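Local coordinates for protein fructuronate-tagaturonate epimerase UxaE from Cohnella laeviribosi in complex with 1 glycerol (Cohnella laeviribosi, PDB 6IL9) that catalyses the epimerisation that interconverts fructuronate and tagaturonate, probably with help from the zinc ion bound in its TIM barrel, at residues 106-111 with 144-149. Sequence-based numbering, arbitrary orientation.
Sequences GHVQTV and YAVFQE
Val108 points at helix 135-149 and meets Ala145, Val146 and Glu149. Its CG2 lies 4.1 Å from CG1 of Val146, the two side chains crossing at about a right angle. The same CG2 is 4.3 Å from CB of Ala145. CG1 of Val108 is anti to the backbone N (chi1 172°) and packs 3.5 Å from CB of Glu149 and 3.9 Å from its CG. Leu120 of barrel strand 117-124 touches both Val108 and Val146, so this apolar patch continues onto the barrel wall.

One residue on, Gln109 reaches Glu149 with an extended chain. Its NE2 donates to OE2 of Glu149 at 2.9 Å, with an N-H...O angle of 154°. The acceptor lies close to the amide plane, but the donor sits above the carboxylate plane. A bend at chi2 (-67°) of Glu149 sets the position of CD, the carbon that carries the carboxylate.

Both polar ends have further partners. Glu149 OE1 forms a salt bridge with Arg112. Gln109 OE1 is hydrogen-bonded to Arg477 and NE2 also to Glu473, both on helix 469-487. An alanine here in place of Glu149 keeps CB but lacks CG and the carboxylate, so Arg112 would probably lose its salt-bridge mate, the Gln109 amide would be less firmly held, and a gap would open beside Val108. The contact thus joins two helices beside the TIM barrel through a valine-centred apolar patch and a buried carboxylate, whose charge is probably balanced in part by Arg112.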
ATOM      1  N   GLY A 106      -8.344  -7.920  -9.944  1.00 16.27           N
ATOM      2  CA  GLY A 106      -8.865  -6.631 -10.376  1.00 15.58           C
ATOM      3  C   GLY A 106      -7.777  -5.581 -10.483  1.00 15.21           C
ATOM      4  O   GLY A 106      -7.775  -4.770 -11.412  1.00 15.91           O
ATOM      5  N   HIS A 107      -6.830  -5.589  -9.536  1.00 17.10           N
ATOM      6  CA  HIS A 107      -5.699  -4.663  -9.590  1.00 14.91           C
ATOM      7  C   HIS A 107      -4.848  -4.898 -10.826  1.00 17.91           C
ATOM      8  O   HIS A 107      -4.452  -3.945 -11.508  1.00 17.07           O
ATOM      9  CB  HIS A 107      -4.854  -4.796  -8.326  1.00 17.27           C
ATOM     10  CG  HIS A 107      -5.441  -4.083  -7.154  1.00 15.10           C
ATOM     11  ND1 HIS A 107      -5.125  -4.395  -5.852  1.00 15.46           N
ATOM     12  CD2 HIS A 107      -6.338  -3.070  -7.095  1.00 15.80           C
ATOM     13  CE1 HIS A 107      -5.792  -3.593  -5.039  1.00 15.40           C
ATOM     14  NE2 HIS A 107      -6.532  -2.777  -5.768  1.00 16.42           N
ATOM     15  N   VAL A 108      -4.551  -6.163 -11.119  1.00 15.41           N
ATOM     16  CA  VAL A 108      -3.787  -6.500 -12.317  1.00 16.45           C
ATOM     17  C   VAL A 108      -4.532  -6.060 -13.576  1.00 17.67           C
ATOM     18  O   VAL A 108      -3.940  -5.481 -14.498  1.00 18.23           O
ATOM     19  CB  VAL A 108      -3.485  -8.007 -12.346  1.00 16.28           C
ATOM     20  CG1 VAL A 108      -2.873  -8.375 -13.693  1.00 18.78           C
ATOM     21  CG2 VAL A 108      -2.558  -8.381 -11.193  1.00 18.74           C
ATOM     22  N   GLN A 109      -5.838  -6.347 -13.642  1.00 17.35           N
ATOM     23  CA  GLN A 109      -6.640  -5.929 -14.792  1.00 17.19           C
ATOM     24  C   GLN A 109      -6.577  -4.426 -15.013  1.00 19.38           C
ATOM     25  O   GLN A 109      -6.655  -3.960 -16.162  1.00 20.43           O
ATOM     26  CB  GLN A 109      -8.099  -6.360 -14.609  1.00 16.42           C
ATOM     27  CG  GLN A 109      -8.303  -7.870 -14.644  1.00 18.69           C
ATOM     28  CD  GLN A 109      -9.536  -8.275 -13.875  1.00 22.25           C
ATOM     29  OE1 GLN A 109     -10.356  -7.429 -13.523  1.00 21.79           O
ATOM     30  NE2 GLN A 109      -9.666  -9.564 -13.588  1.00 23.26           N
ATOM     31  N   THR A 110      -6.425  -3.656 -13.933  1.00 17.52           N
ATOM     32  CA  THR A 110      -6.395  -2.202 -14.039  1.00 18.92           C
ATOM     33  C   THR A 110      -5.071  -1.696 -14.602  1.00 19.10           C
ATOM     34  O   THR A 110      -5.060  -0.779 -15.427  1.00 17.78           O
ATOM     35  CB  THR A 110      -6.659  -1.574 -12.669  1.00 18.26           C
ATOM     36  OG1 THR A 110      -7.909  -2.068 -12.158  1.00 17.51           O
ATOM     37  CG2 THR A 110      -6.722  -0.042 -12.791  1.00 15.50           C
ATOM     38  N   VAL A 111      -3.942  -2.266 -14.176  1.00 16.33           N
ATOM     39  CA  VAL A 111      -2.660  -1.764 -14.662  1.00 18.37           C
ATOM     40  C   VAL A 111      -2.244  -2.392 -15.985  1.00 18.47           C
ATOM     41  O   VAL A 111      -1.323  -1.875 -16.632  1.00 18.09           O
ATOM     42  CB  VAL A 111      -1.525  -1.960 -13.635  1.00 17.66           C
ATOM     43  CG1 VAL A 111      -1.823  -1.172 -12.353  1.00 16.71           C
ATOM     44  CG2 VAL A 111      -1.281  -3.447 -13.339  1.00 18.92           C
ATOM     45  N   TYR A 144      -0.460 -15.222  -6.878  1.00 18.34           N
ATOM     46  CA  TYR A 144      -1.538 -15.946  -7.533  1.00 17.20           C
ATOM     47  C   TYR A 144      -2.324 -15.038  -8.465  1.00 16.33           C
ATOM     48  O   TYR A 144      -2.863 -15.502  -9.479  1.00 17.55           O
ATOM     49  CB  TYR A 144      -2.444 -16.572  -6.478  1.00 19.03           C
ATOM     50  CG  TYR A 144      -1.924 -17.876  -5.908  1.00 18.36           C
ATOM     51  CD1 TYR A 144      -1.674 -18.962  -6.737  1.00 18.69           C
ATOM     52  CD2 TYR A 144      -1.701 -18.021  -4.549  1.00 17.28           C
ATOM     53  CE1 TYR A 144      -1.214 -20.161  -6.223  1.00 20.93           C
ATOM     54  CE2 TYR A 144      -1.228 -19.221  -4.025  1.00 18.13           C
ATOM     55  CZ  TYR A 144      -0.999 -20.280  -4.868  1.00 20.65           C
ATOM     56  OH  TYR A 144      -0.547 -21.471  -4.338  1.00 22.71           O
ATOM     57  N   ALA A 145      -2.398 -13.747  -8.144  1.00 14.65           N
ATOM     58  CA  ALA A 145      -3.104 -12.806  -9.002  1.00 16.58           C
ATOM     59  C   ALA A 145      -2.414 -12.655 -10.353  1.00 17.21           C
ATOM     60  O   ALA A 145      -3.075 -12.675 -11.398  1.00 18.04           O
ATOM     61  CB  ALA A 145      -3.217 -11.451  -8.310  1.00 15.83           C
ATOM     62  N   VAL A 146      -1.089 -12.477 -10.361  1.00 16.50           N
ATOM     63  CA  VAL A 146      -0.443 -12.296 -11.663  1.00 17.24           C
ATOM     64  C   VAL A 146      -0.461 -13.600 -12.445  1.00 16.90           C
ATOM     65  O   VAL A 146      -0.490 -13.585 -13.679  1.00 19.33           O
ATOM     66  CB  VAL A 146       0.993 -11.743 -11.541  1.00 18.23           C
ATOM     67  CG1 VAL A 146       0.979 -10.366 -10.905  1.00 18.65           C
ATOM     68  CG2 VAL A 146       1.906 -12.704 -10.779  1.00 15.74           C
ATOM     69  N   PHE A 147      -0.457 -14.742 -11.754  1.00 18.75           N
ATOM     70  CA  PHE A 147      -0.583 -16.021 -12.446  1.00 20.34           C
ATOM     71  C   PHE A 147      -1.969 -16.162 -13.068  1.00 19.44           C
ATOM     72  O   PHE A 147      -2.100 -16.509 -14.248  1.00 19.38           O
ATOM     73  CB  PHE A 147      -0.294 -17.167 -11.469  1.00 18.36           C
ATOM     74  CG  PHE A 147      -0.199 -18.532 -12.118  1.00 20.85           C
ATOM     75  CD1 PHE A 147       0.989 -18.968 -12.687  1.00 24.89           C
ATOM     76  CD2 PHE A 147      -1.294 -19.378 -12.128  1.00 23.51           C
ATOM     77  CE1 PHE A 147       1.074 -20.225 -13.277  1.00 29.16           C
ATOM     78  CE2 PHE A 147      -1.216 -20.637 -12.720  1.00 27.85           C
ATOM     79  CZ  PHE A 147      -0.027 -21.056 -13.289  1.00 28.23           C
ATOM     80  N   GLN A 148      -3.013 -15.865 -12.292  1.00 17.18           N
ATOM     81  CA  GLN A 148      -4.382 -15.940 -12.793  1.00 19.37           C
ATOM     82  C   GLN A 148      -4.579 -15.092 -14.040  1.00 20.71           C
ATOM     83  O   GLN A 148      -5.259 -15.512 -14.985  1.00 19.94           O
ATOM     84  CB  GLN A 148      -5.351 -15.491 -11.709  1.00 19.50           C
ATOM     85  CG  GLN A 148      -6.802 -15.478 -12.159  1.00 20.19           C
ATOM     86  CD  GLN A 148      -7.734 -15.021 -11.061  1.00 18.92           C
ATOM     87  OE1 GLN A 148      -7.586 -15.413  -9.902  1.00 22.59           O
ATOM     88  NE2 GLN A 148      -8.701 -14.195 -11.419  1.00 21.21           N
ATOM     89  N   GLU A 149      -4.008 -13.890 -14.054  1.00 20.25           N
ATOM     90  CA  GLU A 149      -4.197 -12.936 -15.134  1.00 21.03           C
ATOM     91  C   GLU A 149      -3.114 -13.003 -16.196  1.00 22.20           C
ATOM     92  O   GLU A 149      -3.164 -12.219 -17.154  1.00 24.46           O
ATOM     93  CB  GLU A 149      -4.255 -11.514 -14.567  1.00 22.40           C
ATOM     94  CG  GLU A 149      -5.404 -11.279 -13.620  1.00 24.30           C
ATOM     95  CD  GLU A 149      -6.749 -11.340 -14.318  1.00 26.85           C
ATOM     96  OE1 GLU A 149      -6.818 -10.991 -15.519  1.00 29.08           O
ATOM     97  OE2 GLU A 149      -7.728 -11.746 -13.661  1.00 28.90           O
TER